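Local coordinates for protein ATP-dependent protease (PDB 7CAY) that probably serves, like the N-terminal domain of Lon protease that it resembles, to recognise and bind protein substrates, at residues H14-L18 / E169-L173; L17-A21 / W159-E163; S45-L50 / A64-V70. One frame throughout, in Å; residues are numbered along the deposited sequence.

Overall arrangement
The three contacts lie close together, their centres about 9 Å apart for contacts 1 and 2, about 11 Å for 1 and 3 and about 13 Å for 2 and 3. Contacts 1 and 2 start from one loop, between strands 6-13 and 22-27, which meets helix 169-177 in contact 1 and helix 154-164 in contact 2. Contact 3 is nested along the chain inside the loops these two close, and pairs strands 47-51 and 66-74 of the mixed sheet. Leu17 joins the groups, its carbonyl O probably hydrogen-bonded to Thr68 OG1. The beta-rich part and the C-terminal helices are thus held as one unit, consistent with a Lon-type substrate-binding domain.

Contact 1. Residues H14-L18 / E169-L173; sequences HSVLL and EGQRL
Val16 lays its CG2 methyl over the start of the Arg172 side chain, with CG2 3.6 Å from Arg172 CB, while its other methyl, CG1, reaches Leu173 CB at 4.0 Å. A branched valine suits this place because its two methyls can rest on successive residues of the helix at once. With chi1 at -38°, CG1 lies beside the backbone N of Val16, on the side where Glu169 also arrives, and the valine and glutamate chains run alongside one another, oppositely directed.

Glu169 makes the polar half of the contact. Its chain is bent at chi2 (-39°), which turns the carboxylate toward the backbone of Ser15 and Val16, where OE2 accepts the Val16 N-H at 2.8 Å. OE2 is approached almost in line with its C-O bond, and the N-H...O angle is 149°. The same carboxylate lies beside Ser15, whose CB is 3.4 Å from Glu169 OE2. Two residues on from Val16, Leu18 CD2 comes within 4.2 Å of the Arg172 carbonyl O, and its CD1 lies obliquely beside the guanidinium group. Arg172 itself is turned to other partners: NH1 bonds to Glu163 O and NE to Leu167 O; Val16 meets the CB end of the chain.

A loop outside regular strand or helix is therefore gripped by a carboxylate bond to its backbone and by aliphatic contacts on the flank. Glu169 sits in the first turn of helix 169-177, where the positive end of the helix dipole would probably favour its negative charge.

Contact 2. Residues L17-A21 / W159-E163; sequences LLPGA and WRLAE
Residues 17-21 run past one side of helix 154-164, with the CA atoms of Leu18 and Trp159 6.4 Å apart, and fold into a type II beta turn from Leu18 to Ala21. The turn is closed by the bond from Ala21 N to Leu18 O. Pro19 fits its second position with phi already fixed by the ring, and Gly20 fits the third, where phi is positive (82°).

Pro19 sets its CD-CG edge over one face of the Trp159 indole, its ring tilted against it: CD stands 3.5 Å from the centroid of the six-membered ring, a CH-pi contact, and CG is 3.5 Å from Trp159 CE2. Trp159 NE1 is hydrogen-bonded to Asp116 OD1, which helps to fix the indole's rotation. Arg160 starts away from the turn, but its chain, bent at chi2 and chi3, brings NH1 back to Pro19 O at 2.6 Å. NH1 meets a lone pair of Pro19 O, which lies 15° out of the guanidinium plane. Glu163, extended from CB outward, holds the other terminal nitrogen, NH2, in a salt bridge, Arg160 NH2 to Glu163 OE1 2.9 Å, and its OE1 also rests on Ala21 CB. Leu18 adds an apolar touch, CD1 to Ala162 CB 3.7 Å.

A proline-glycine turn seated on tryptophan and arginine joins the loop of the beta-rich part to the helical part, the two-part build typical of Lon N-terminal domains.

Contact 3. Residues S45-L50 / A64-V70; sequences SFGVCL and AAYGTEV
Val70 meets residues 45-50 from its root to both tips: CB lies 4.1 Å from Phe46 O, CG1 touches Val48 CG2 at 3.7 Å, and CG2 sits over one face of the Phe46 ring, 3.7 Å from the centroid and offset toward the rim. With chi1 at -55°, CG1 is turned beside the N, toward Val48, and CG2 is left to lean over the ring. Phe46 takes a stacked ring from Phe11 as well, and Leu17 and Leu87 also touch Val70.

The backbones hold these side chains in register. Val70 N bonds to Phe46 O, and Val48 and Thr68 form a hydrogen-bonded pair, with Val48 N to Thr68 O 2.9 Å. Next to it Gly47 faces Glu69 in a non-hydrogen-bonded pair, CA to CA 4.2 Å. Gly67, lacking a side chain, leaves room for Cys49 SG, 3.6 Å from Gly67 CA. Beyond Gly47, Ser45 OG donates to Glu69 OE2 from above the carboxylate plane, and the same oxygen makes a salt bridge with Arg91; at the other end of the pairing Ala64 N bonds to Leu50 O.

This is antiparallel pairing of neighbouring strands in the mixed sheet of the PUA-like fold shared by Lon substrate-binding domains.

Contact 1. Residues H14-L18 / E169-L173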
loop_
_atom_site.group_PDB
_atom_site.type_symbol
_atom_site.label_atom_id
_atom_site.label_comp_id
_atom_site.label_asym_id
_atom_site.label_seq_id
_atom_site.Cartn_x
_atom_site.Cartn_y
_atom_site.Cartn_z
ATOM N N HIS A 14 10.676 -0.175 2.844
ATOM C CA HIS A 14 10.820 -0.619 4.226
ATOM C C HIS A 14 9.587 -0.334 5.068
ATOM O O HIS A 14 9.670 -0.339 6.302
ATOM C CB HIS A 14 12.052 0.031 4.860
ATOM C CG HIS A 14 13.349 -0.485 4.321
ATOM N ND1 HIS A 14 13.948 -1.631 4.796
ATOM C CD2 HIS A 14 14.159 -0.014 3.344
ATOM C CE1 HIS A 14 15.075 -1.840 4.139
ATOM N NE2 HIS A 14 15.225 -0.874 3.251
ATOM N N SER A 15 8.452 -0.088 4.422
ATOM C CA SER A 15 7.198 0.181 5.106
ATOM C C SER A 15 6.064 -0.130 4.145
ATOM O O SER A 15 6.155 0.182 2.956
ATOM C CB SER A 15 7.119 1.634 5.576
ATOM O OG SER A 15 7.293 2.517 4.482
ATOM N N VAL A 16 5.003 -0.752 4.659
ATOM C CA VAL A 16 3.879 -1.083 3.796
ATOM C C VAL A 16 3.130 0.193 3.426
ATOM O O VAL A 16 3.123 1.186 4.172
ATOM C CB VAL A 16 2.940 -2.105 4.466
ATOM C CG1 VAL A 16 3.745 -3.128 5.256
ATOM C CG2 VAL A 16 1.914 -1.414 5.350
ATOM N N LEU A 17 2.520 0.180 2.248
ATOM C CA LEU A 17 1.671 1.269 1.790
ATOM C C LEU A 17 0.217 0.847 1.956
ATOM O O LEU A 17 -0.233 -0.106 1.312
ATOM C CB LEU A 17 1.968 1.624 0.334
ATOM C CG LEU A 17 1.094 2.743 -0.233
ATOM C CD1 LEU A 17 1.240 4.012 0.598
ATOM C CD2 LEU A 17 1.445 3.007 -1.686
ATOM N N LEU A 18 -0.501 1.538 2.823
ATOM C CA LEU A 18 -1.899 1.204 3.019
ATOM C C LEU A 18 -2.745 1.806 1.899
ATOM O O LEU A 18 -2.375 2.827 1.313
ATOM C CB LEU A 18 -2.383 1.717 4.370
ATOM C CG LEU A 18 -1.537 1.293 5.571
ATOM C CD1 LEU A 18 -2.079 1.909 6.849
ATOM C CD2 LEU A 18 -1.480 -0.219 5.683
ATOM N N GLU A 169 5.488 -2.155 11.516
ATOM C CA GLU A 169 5.355 -2.510 10.106
ATOM C C GLU A 169 4.822 -3.926 9.936
ATOM O O GLU A 169 4.132 -4.215 8.952
ATOM C CB GLU A 169 6.697 -2.351 9.391
ATOM C CG GLU A 169 7.024 -0.918 9.025
ATOM C CD GLU A 169 5.801 -0.154 8.562
ATOM O OE1 GLU A 169 5.346 0.744 9.300
ATOM O OE2 GLU A 169 5.280 -0.464 7.471
ATOM N N GLY A 170 5.125 -4.816 10.881
ATOM C CA GLY A 170 4.524 -6.137 10.848
ATOM C C GLY A 170 3.024 -6.090 11.058
ATOM O O GLY A 170 2.268 -6.754 10.342
ATOM N N GLN A 171 2.572 -5.301 12.037
ATOM C CA GLN A 171 1.140 -5.167 12.282
ATOM C C GLN A 171 0.428 -4.557 11.082
ATOM O O GLN A 171 -0.684 -4.970 10.733
ATOM C CB GLN A 171 0.902 -4.325 13.536
ATOM C CG GLN A 171 1.407 -4.971 14.816
ATOM C CD GLN A 171 1.336 -4.039 16.007
ATOM O OE1 GLN A 171 1.039 -2.853 15.864
ATOM N NE2 GLN A 171 1.610 -4.571 17.193
ATOM N N ARG A 172 1.052 -3.576 10.431
ATOM C CA ARG A 172 0.445 -2.992 9.243
ATOM C C ARG A 172 0.434 -3.978 8.082
ATOM O O ARG A 172 -0.472 -3.937 7.242
ATOM C CB ARG A 172 1.179 -1.706 8.861
ATOM C CG ARG A 172 1.370 -0.764 10.034
ATOM C CD ARG A 172 1.581 0.672 9.597
ATOM N NE ARG A 172 1.676 1.557 10.755
ATOM C CZ ARG A 172 1.392 2.856 10.733
ATOM N NH1 ARG A 172 0.981 3.430 9.611
ATOM N NH2 ARG A 172 1.509 3.579 11.840
ATOM N N LEU A 173 1.422 -4.873 8.027
ATOM C CA LEU A 173 1.433 -5.908 6.998
ATOM C C LEU A 173 0.325 -6.928 7.232
ATOM O O LEU A 173 -0.291 -7.415 6.277
ATOM C CB LEU A 173 2.799 -6.597 6.968
ATOM C CG LEU A 173 2.968 -7.789 6.023
ATOM C CD1 LEU A 173 2.865 -7.357 4.569
ATOM C CD2 LEU A 173 4.289 -8.485 6.288
#

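Contact 2. Residues L17-A21 / W159-E163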
loop_
_atom_site.group_PDB
_atom_site.type_symbol
_atom_site.label_atom_id
_atom_site.label_comp_id
_atom_site.label_asym_id
_atom_site.label_seq_id
_atom_site.Cartn_x
_atom_site.Cartn_y
_atom_site.Cartn_z
ATOM N N LEU A 17 2.520 0.180 2.248
ATOM C CA LEU A 17 1.671 1.269 1.790
ATOM C C LEU A 17 0.217 0.847 1.956
ATOM O O LEU A 17 -0.233 -0.106 1.312
ATOM C CB LEU A 17 1.968 1.624 0.334
ATOM C CG LEU A 17 1.094 2.743 -0.233
ATOM C CD1 LEU A 17 1.240 4.012 0.598
ATOM C CD2 LEU A 17 1.445 3.007 -1.686
ATOM N N LEU A 18 -0.501 1.538 2.823
ATOM C CA LEU A 18 -1.899 1.204 3.019
ATOM C C LEU A 18 -2.745 1.806 1.899
ATOM O O LEU A 18 -2.375 2.827 1.313
ATOM C CB LEU A 18 -2.383 1.717 4.370
ATOM C CG LEU A 18 -1.537 1.293 5.571
ATOM C CD1 LEU A 18 -2.079 1.909 6.849
ATOM C CD2 LEU A 18 -1.480 -0.219 5.683
ATOM N N PRO A 19 -3.872 1.176 1.566
ATOM C CA PRO A 19 -4.740 1.733 0.520
ATOM C C PRO A 19 -5.244 3.119 0.897
ATOM O O PRO A 19 -5.606 3.381 2.046
ATOM C CB PRO A 19 -5.885 0.717 0.435
ATOM C CG PRO A 19 -5.292 -0.556 0.940
ATOM C CD PRO A 19 -4.331 -0.149 2.015
ATOM N N GLY A 20 -5.255 4.013 -0.089
ATOM C CA GLY A 20 -5.712 5.371 0.126
ATOM C C GLY A 20 -4.652 6.277 0.719
ATOM O O GLY A 20 -4.691 7.497 0.531
ATOM N N ALA A 21 -3.697 5.693 1.439
ATOM C CA ALA A 21 -2.621 6.469 2.030
ATOM C C ALA A 21 -1.650 6.944 0.953
ATOM O O ALA A 21 -1.601 6.411 -0.159
ATOM C CB ALA A 21 -1.879 5.648 3.084
ATOM N N TRP A 159 -8.411 1.465 7.269
ATOM C CA TRP A 159 -7.177 1.917 6.639
ATOM C C TRP A 159 -6.660 3.222 7.233
ATOM O O TRP A 159 -5.460 3.493 7.145
ATOM C CB TRP A 159 -7.375 2.087 5.129
ATOM C CG TRP A 159 -7.639 0.807 4.368
ATOM C CD1 TRP A 159 -8.607 0.601 3.427
ATOM C CD2 TRP A 159 -6.919 -0.432 4.476
ATOM N NE1 TRP A 159 -8.540 -0.684 2.949
ATOM C CE2 TRP A 159 -7.513 -1.339 3.575
ATOM C CE3 TRP A 159 -5.833 -0.861 5.249
ATOM C CZ2 TRP A 159 -7.056 -2.647 3.423
ATOM C CZ3 TRP A 159 -5.389 -2.159 5.102
ATOM C CH2 TRP A 159 -5.997 -3.038 4.196
ATOM N N ARG A 160 -7.530 4.034 7.835
ATOM C CA ARG A 160 -7.100 5.331 8.347
ATOM C C ARG A 160 -6.495 5.211 9.741
ATOM O O ARG A 160 -5.439 5.791 10.018
ATOM C CB ARG A 160 -8.272 6.314 8.351
ATOM C CG ARG A 160 -8.746 6.703 6.961
ATOM C CD ARG A 160 -7.647 7.387 6.163
ATOM N NE ARG A 160 -7.545 6.839 4.815
ATOM C CZ ARG A 160 -6.627 5.953 4.440
ATOM N NH1 ARG A 160 -6.609 5.504 3.193
ATOM N NH2 ARG A 160 -5.722 5.522 5.307
ATOM N N LEU A 161 -7.162 4.475 10.636
ATOM C CA LEU A 161 -6.601 4.246 11.965
ATOM C C LEU A 161 -5.263 3.526 11.879
ATOM O O LEU A 161 -4.321 3.856 12.612
ATOM C CB LEU A 161 -7.582 3.450 12.823
ATOM C CG LEU A 161 -8.693 4.232 13.520
ATOM C CD1 LEU A 161 -9.494 3.304 14.415
ATOM C CD2 LEU A 161 -8.100 5.376 14.320
ATOM N N ALA A 162 -5.162 2.540 10.984
ATOM C CA ALA A 162 -3.904 1.832 10.781
ATOM C C ALA A 162 -2.777 2.781 10.400
ATOM O O ALA A 162 -1.626 2.571 10.797
ATOM C CB ALA A 162 -4.083 0.758 9.708
ATOM N N GLU A 163 -3.089 3.832 9.643
ATOM C CA GLU A 163 -2.071 4.790 9.231
ATOM C C GLU A 163 -1.668 5.712 10.377
ATOM O O GLU A 163 -0.476 5.970 10.577
ATOM C CB GLU A 163 -2.583 5.601 8.041
ATOM C CG GLU A 163 -1.556 6.521 7.410
ATOM C CD GLU A 163 -2.127 7.320 6.255
ATOM O OE1 GLU A 163 -3.267 7.027 5.834
ATOM O OE2 GLU A 163 -1.436 8.244 5.772
#

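Contact 3. Residues S45-L50 / A64-V70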
loop_
_atom_site.group_PDB
_atom_site.type_symbol
_atom_site.label_atom_id
_atom_site.label_comp_id
_atom_site.label_asym_id
_atom_site.label_seq_id
_atom_site.Cartn_x
_atom_site.Cartn_y
_atom_site.Cartn_z
ATOM N N SER A 45 0.563 0.372 -14.276
ATOM C CA SER A 45 1.024 0.823 -12.976
ATOM C C SER A 45 2.081 -0.134 -12.429
ATOM O O SER A 45 2.486 -1.101 -13.079
ATOM C CB SER A 45 -0.155 0.943 -12.011
ATOM O OG SER A 45 -0.788 -0.313 -11.831
ATOM N N PHE A 46 2.541 0.150 -11.214
ATOM C CA PHE A 46 3.386 -0.760 -10.458
ATOM C C PHE A 46 2.872 -0.814 -9.024
ATOM O O PHE A 46 1.898 -0.143 -8.665
ATOM C CB PHE A 46 4.864 -0.346 -10.523
ATOM C CG PHE A 46 5.156 1.000 -9.922
ATOM C CD1 PHE A 46 5.101 2.146 -10.696
ATOM C CD2 PHE A 46 5.511 1.116 -8.586
ATOM C CE1 PHE A 46 5.382 3.385 -10.146
ATOM C CE2 PHE A 46 5.790 2.351 -8.031
ATOM C CZ PHE A 46 5.723 3.488 -8.813
ATOM N N GLY A 47 3.529 -1.628 -8.197
ATOM C CA GLY A 47 3.091 -1.836 -6.838
ATOM C C GLY A 47 4.220 -1.633 -5.847
ATOM O O GLY A 47 5.400 -1.633 -6.196
ATOM N N VAL A 48 3.829 -1.462 -4.588
ATOM C CA VAL A 48 4.758 -1.272 -3.478
ATOM C C VAL A 48 4.604 -2.451 -2.529
ATOM O O VAL A 48 3.498 -2.724 -2.043
ATOM C CB VAL A 48 4.510 0.057 -2.749
ATOM C CG1 VAL A 48 5.038 -0.015 -1.329
ATOM C CG2 VAL A 48 5.158 1.202 -3.508
ATOM N N CYS A 49 5.707 -3.149 -2.273
ATOM C CA CYS A 49 5.735 -4.268 -1.343
ATOM C C CYS A 49 6.765 -4.008 -0.255
ATOM O O CYS A 49 7.876 -3.550 -0.535
ATOM C CB CYS A 49 6.066 -5.580 -2.056
ATOM S SG CYS A 49 4.666 -6.363 -2.877
ATOM N N LEU A 50 6.389 -4.299 0.986
ATOM C CA LEU A 50 7.357 -4.310 2.071
ATOM C C LEU A 50 8.331 -5.470 1.882
ATOM O O LEU A 50 7.913 -6.614 1.674
ATOM C CB LEU A 50 6.637 -4.425 3.412
ATOM C CG LEU A 50 7.522 -4.701 4.627
ATOM C CD1 LEU A 50 8.267 -3.445 5.051
ATOM C CD2 LEU A 50 6.709 -5.269 5.779
ATOM N N ALA A 64 7.081 -9.145 0.481
ATOM C CA ALA A 64 6.046 -9.789 1.268
ATOM C C ALA A 64 4.964 -10.349 0.346
ATOM O O ALA A 64 4.897 -10.034 -0.845
ATOM C CB ALA A 64 5.450 -8.807 2.275
ATOM N N ALA A 65 4.104 -11.196 0.915
ATOM C CA ALA A 65 3.073 -11.851 0.118
ATOM C C ALA A 65 1.996 -10.886 -0.359
ATOM O O ALA A 65 1.269 -11.207 -1.305
ATOM C CB ALA A 65 2.433 -12.988 0.915
ATOM N N TYR A 66 1.874 -9.716 0.267
ATOM C CA TYR A 66 0.852 -8.742 -0.089
ATOM C C TYR A 66 1.494 -7.395 -0.388
ATOM O O TYR A 66 2.482 -7.013 0.244
ATOM C CB TYR A 66 -0.187 -8.590 1.028
ATOM C CG TYR A 66 -1.200 -9.710 1.081
ATOM C CD1 TYR A 66 -0.876 -10.944 1.627
ATOM C CD2 TYR A 66 -2.487 -9.529 0.588
ATOM C CE1 TYR A 66 -1.802 -11.970 1.676
ATOM C CE2 TYR A 66 -3.421 -10.548 0.637
ATOM C CZ TYR A 66 -3.072 -11.767 1.180
ATOM O OH TYR A 66 -3.998 -12.786 1.226
ATOM N N GLY A 67 0.922 -6.682 -1.359
ATOM C CA GLY A 67 1.386 -5.362 -1.730
ATOM C C GLY A 67 0.220 -4.471 -2.107
ATOM O O GLY A 67 -0.936 -4.896 -2.104
ATOM N N THR A 68 0.546 -3.223 -2.441
ATOM C CA THR A 68 -0.461 -2.211 -2.744
ATOM C C THR A 68 -0.126 -1.542 -4.068
ATOM O O THR A 68 0.976 -1.010 -4.237
ATOM C CB THR A 68 -0.545 -1.165 -1.629
ATOM O OG1 THR A 68 -0.779 -1.813 -0.374
ATOM C CG2 THR A 68 -1.672 -0.201 -1.901
ATOM N N GLU A 69 -1.076 -1.566 -5.001
ATOM C CA GLU A 69 -0.906 -0.852 -6.257
ATOM C C GLU A 69 -0.926 0.652 -6.012
ATOM O O GLU A 69 -1.669 1.148 -5.160
ATOM C CB GLU A 69 -2.007 -1.238 -7.244
ATOM C CG GLU A 69 -1.809 -0.674 -8.642
ATOM C CD GLU A 69 -3.012 -0.885 -9.537
ATOM O OE1 GLU A 69 -4.151 -0.637 -9.081
ATOM O OE2 GLU A 69 -2.820 -1.305 -10.699
ATOM N N VAL A 70 -0.105 1.381 -6.763
ATOM C CA VAL A 70 0.024 2.822 -6.590
ATOM C C VAL A 70 -0.559 3.534 -7.800
ATOM O O VAL A 70 -0.558 3.016 -8.924
ATOM C CB VAL A 70 1.491 3.256 -6.369
ATOM C CG1 VAL A 70 2.103 2.503 -5.202
ATOM C CG2 VAL A 70 2.312 3.051 -7.634
#